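Local coordinates for protease inhibitor SGPI-1 (Schistocerca gregaria, PDB 2XTT), which inhibits serine endopeptidases, being active in vitro against both alpha-chymotrypsin and trypsin, as a small disulfide-bonded inhibitor of the pacifastin family, at residues 8-13 and 23-28. Sequence-based numbering, arbitrary orientation. Where two conformers were deposited one is given.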
ATOM      1  N   GLN A   8     -21.836  -9.818   2.513  1.00 21.80           N
ATOM      2  CA  GLN A   8     -21.256 -10.923   1.778  1.00 21.52           C
ATOM      3  C   GLN A   8     -19.770 -10.702   1.528  1.00 17.71           C
ATOM      4  O   GLN A   8     -19.260  -9.574   1.583  1.00 17.22           O
ATOM      5  CB  GLN A   8     -21.879 -11.137   0.403  1.00 23.08           C
ATOM      6  CG  GLN A   8     -23.373 -11.482   0.541  1.00 31.84           C
ATOM      7  CD  GLN A   8     -23.881 -11.808  -0.859  1.00 34.69           C
ATOM      8  OE1 GLN A   8     -23.775 -10.913  -1.708  1.00 36.56           O
ATOM      9  NE2 GLN A   8     -24.361 -13.013  -0.999  1.00 41.47           N
ATOM     10  N   THR A   9     -19.106 -11.791   1.169  1.00 16.08           N
ATOM     11  CA  THR A   9     -17.703 -11.775   0.807  1.00 14.58           C
ATOM     12  C   THR A   9     -17.514 -12.498  -0.506  1.00 13.95           C
ATOM     13  O   THR A   9     -18.311 -13.354  -0.838  1.00 16.54           O
ATOM     14  CB  THR A   9     -16.847 -12.386   1.900  1.00 17.57           C
ATOM     15  OG1 THR A   9     -17.281 -13.757   2.108  1.00 21.22           O
ATOM     16  CG2 THR A   9     -17.010 -11.668   3.231  1.00 17.53           C
ATOM     17  N   LYS A  10     -16.401 -12.136  -1.178  1.00 12.56           N
ATOM     18  CA  LYS A  10     -16.006 -12.897  -2.338  1.00 11.67           C
ATOM     19  C   LYS A  10     -14.516 -12.678  -2.528  1.00 11.41           C
ATOM     20  O   LYS A  10     -13.925 -11.828  -1.885  1.00 11.41           O
ATOM     21  CB  LYS A  10     -16.721 -12.551  -3.630  1.00 12.36           C
ATOM     22  CG  LYS A  10     -16.408 -11.135  -4.215  1.00 10.33           C
ATOM     23  CD  LYS A  10     -17.047 -10.868  -5.552  1.00 12.57           C
ATOM     24  CE  LYS A  10     -16.730  -9.539  -6.199  1.00 11.93           C
ATOM     25  NZ  LYS A  10     -17.402  -9.468  -7.542  1.00 16.64           N
ATOM     26  N   LYS A  11     -13.919 -13.406  -3.469  1.00 12.76           N
ATOM     27  CA  LYS A  11     -12.589 -13.135  -3.969  1.00 12.08           C
ATOM     28  C   LYS A  11     -12.683 -12.604  -5.403  1.00 12.11           C
ATOM     29  O   LYS A  11     -13.525 -13.050  -6.169  1.00 17.07           O
ATOM     30  CB  LYS A  11     -11.723 -14.387  -3.935  1.00 16.84           C
ATOM     31  CG  LYS A  11     -11.454 -14.625  -2.456  1.00 20.56           C
ATOM     32  CD  LYS A  11     -10.582 -15.743  -2.154  1.00 23.39           C
ATOM     33  CE  LYS A  11      -9.150 -15.545  -2.680  1.00 25.32           C
ATOM     34  NZ  LYS A  11      -8.397 -16.840  -2.388  1.00 24.81           N
ATOM     35  N   GLN A  12     -11.812 -11.667  -5.685  0.61 12.47           N
ATOM     36  CA  GLN A  12     -11.522 -11.361  -7.094  0.61 12.43           C
ATOM     37  C   GLN A  12     -10.071 -11.724  -7.264  0.61 11.78           C
ATOM     38  O   GLN A  12      -9.157 -11.069  -6.761  0.61  9.51           O
ATOM     39  CB  GLN A  12     -11.810  -9.942  -7.508  0.61 14.75           C
ATOM     40  CG  GLN A  12     -13.293  -9.712  -7.544  0.61 17.01           C
ATOM     41  CD  GLN A  12     -13.602  -8.426  -8.232  0.61 16.98           C
ATOM     42  OE1 GLN A  12     -13.077  -7.386  -7.917  0.61 23.75           O
ATOM     43  NE2 GLN A  12     -14.518  -8.495  -9.158  0.61 17.17           N
ATOM     44  N   ASP A  13      -9.938 -12.818  -7.947  1.00 12.61           N
ATOM     45  CA  ASP A  13      -8.596 -13.440  -8.083  1.00 12.36           C
ATOM     46  C   ASP A  13      -8.134 -13.723  -6.683  1.00 10.46           C
ATOM     47  O   ASP A  13      -8.794 -14.396  -5.933  1.00 12.17           O
ATOM     48  CB  ASP A  13      -7.687 -12.677  -9.023  1.00 12.11           C
ATOM     49  CG  ASP A  13      -6.493 -13.483  -9.476  1.00 12.44           C
ATOM     50  OD1 ASP A  13      -6.230 -14.644  -9.044  1.00 16.29           O
ATOM     51  OD2 ASP A  13      -5.712 -12.883 -10.250  1.00 14.50           O
ATOM     52  N   GLY A  23     -24.111  -1.778  -0.547  1.00 10.43           N
ATOM     53  CA  GLY A  23     -24.319  -2.690  -1.665  1.00 10.21           C
ATOM     54  C   GLY A  23     -23.240  -2.642  -2.707  1.00  9.32           C
ATOM     55  O   GLY A  23     -23.492  -2.986  -3.849  1.00 11.93           O
ATOM     56  N   VAL A  24     -22.031  -2.187  -2.294  1.00  8.94           N
ATOM     57  CA  VAL A  24     -20.890  -2.057  -3.201  1.00  8.24           C
ATOM     58  C   VAL A  24     -19.723  -2.920  -2.654  1.00  6.38           C
ATOM     59  O   VAL A  24     -19.410  -2.880  -1.467  1.00  7.68           O
ATOM     60  CB  VAL A  24     -20.463  -0.579  -3.346  1.00  7.84           C
ATOM     61  CG1 VAL A  24     -19.306  -0.424  -4.372  1.00  8.94           C
ATOM     62  CG2 VAL A  24     -21.622   0.319  -3.769  1.00 11.38           C
ATOM     63  N   TRP A  25     -19.051  -3.624  -3.550  1.00  5.85           N
ATOM     64  CA  TRP A  25     -17.887  -4.396  -3.154  1.00  6.20           C
ATOM     65  C   TRP A  25     -16.714  -3.451  -2.867  1.00  6.12           C
ATOM     66  O   TRP A  25     -16.494  -2.454  -3.577  1.00  7.22           O
ATOM     67  CB  TRP A  25     -17.430  -5.344  -4.263  1.00  6.61           C
ATOM     68  CG  TRP A  25     -18.299  -6.527  -4.481  1.00  7.77           C
ATOM     69  CD1 TRP A  25     -19.033  -6.786  -5.586  1.00  9.70           C
ATOM     70  CD2 TRP A  25     -18.503  -7.608  -3.564  1.00  8.70           C
ATOM     71  NE1 TRP A  25     -19.684  -8.023  -5.386  1.00 12.12           N
ATOM     72  CE2 TRP A  25     -19.375  -8.536  -4.141  1.00 11.36           C
ATOM     73  CE3 TRP A  25     -18.005  -7.894  -2.282  1.00 10.06           C
ATOM     74  CZ2 TRP A  25     -19.784  -9.717  -3.488  1.00 13.40           C
ATOM     75  CZ3 TRP A  25     -18.388  -9.050  -1.631  1.00 12.94           C
ATOM     76  CH2 TRP A  25     -19.287  -9.988  -2.219  1.00 15.00           C
ATOM     77  N   ALA A  26     -15.895  -3.854  -1.943  1.00  6.86           N
ATOM     78  CA  ALA A  26     -14.574  -3.245  -1.736  1.00  8.30           C
ATOM     79  C   ALA A  26     -13.577  -4.382  -1.552  1.00  6.64           C
ATOM     80  O   ALA A  26     -13.867  -5.355  -0.845  1.00  7.59           O
ATOM     81  CB  ALA A  26     -14.521  -2.336  -0.572  1.00 12.54           C
ATOM     82  N   CYS A  27     -12.429  -4.259  -2.134  1.00  7.09           N
ATOM     83  CA  CYS A  27     -11.409  -5.315  -2.180  1.00  5.98           C
ATOM     84  C   CYS A  27     -10.039  -4.739  -1.783  1.00  5.75           C
ATOM     85  O   CYS A  27      -9.717  -3.585  -2.037  1.00  6.45           O
ATOM     86  CB  CYS A  27     -11.311  -5.924  -3.577  1.00  7.15           C
ATOM     87  SG  CYS A  27     -12.875  -6.499  -4.329  1.00  8.12           S
ATOM     88  N   THR A  28      -9.199  -5.640  -1.303  1.00  5.44           N
ATOM     89  CA  THR A  28      -7.807  -5.329  -1.116  1.00  5.22           C
ATOM     90  C   THR A  28      -7.125  -5.179  -2.452  1.00  5.06           C
ATOM     91  O   THR A  28      -7.643  -5.551  -3.504  1.00  5.58           O
ATOM     92  CB  THR A  28      -7.093  -6.418  -0.275  1.00  6.83           C
ATOM     93  OG1 THR A  28      -7.274  -7.692  -0.863  1.00  6.77           O
ATOM     94  CG2 THR A  28      -7.663  -6.454   1.131  1.00  7.52           C
TER
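Lys10 lies across one face of the Trp25 indole, linking the two outer strands of the three-stranded antiparallel sheet of a pacifastin domain over the central strand 15-19. The axes of strands 9-12 and 25-28 come no closer than 8.3 Å, a gap spanned chiefly by the Trp25 side chain, with Lys10 against it. Tryptophan supplies a flat surface wide enough to reach strand 9-12. Lysine suits that surface because its chain, extended beyond CG, runs obliquely over it from the benzene ring to the pyrrole ring. Lys10 CG is 3.7 Å from Trp25 CH2. Farther along, CE sits almost directly above the centre of the five-membered ring, 3.4 Å from its centroid, a CH-pi contact. The ammonium follows as a cation-pi partner, Lys10 NZ 3.9 Å from that centroid. An alanine in place of Trp25 would probably open a gap between the strands and leave the Lys10 chain without its aromatic platform, free to swing into solvent. Toward exposed Gln12 the packing is looser: its touch on Cys27 is doubtful, resting on one of two conformers. Buried Cys27 is disulfide-bonded to Cys17, which probably helps brace the strand leading to the reactive bond. At the benzene end of the indole, by contrast, the backbone closes in, with Gln8 O 3.4 Å from Trp25 CZ3 and Thr9 C 3.5 Å from Trp25 CH2.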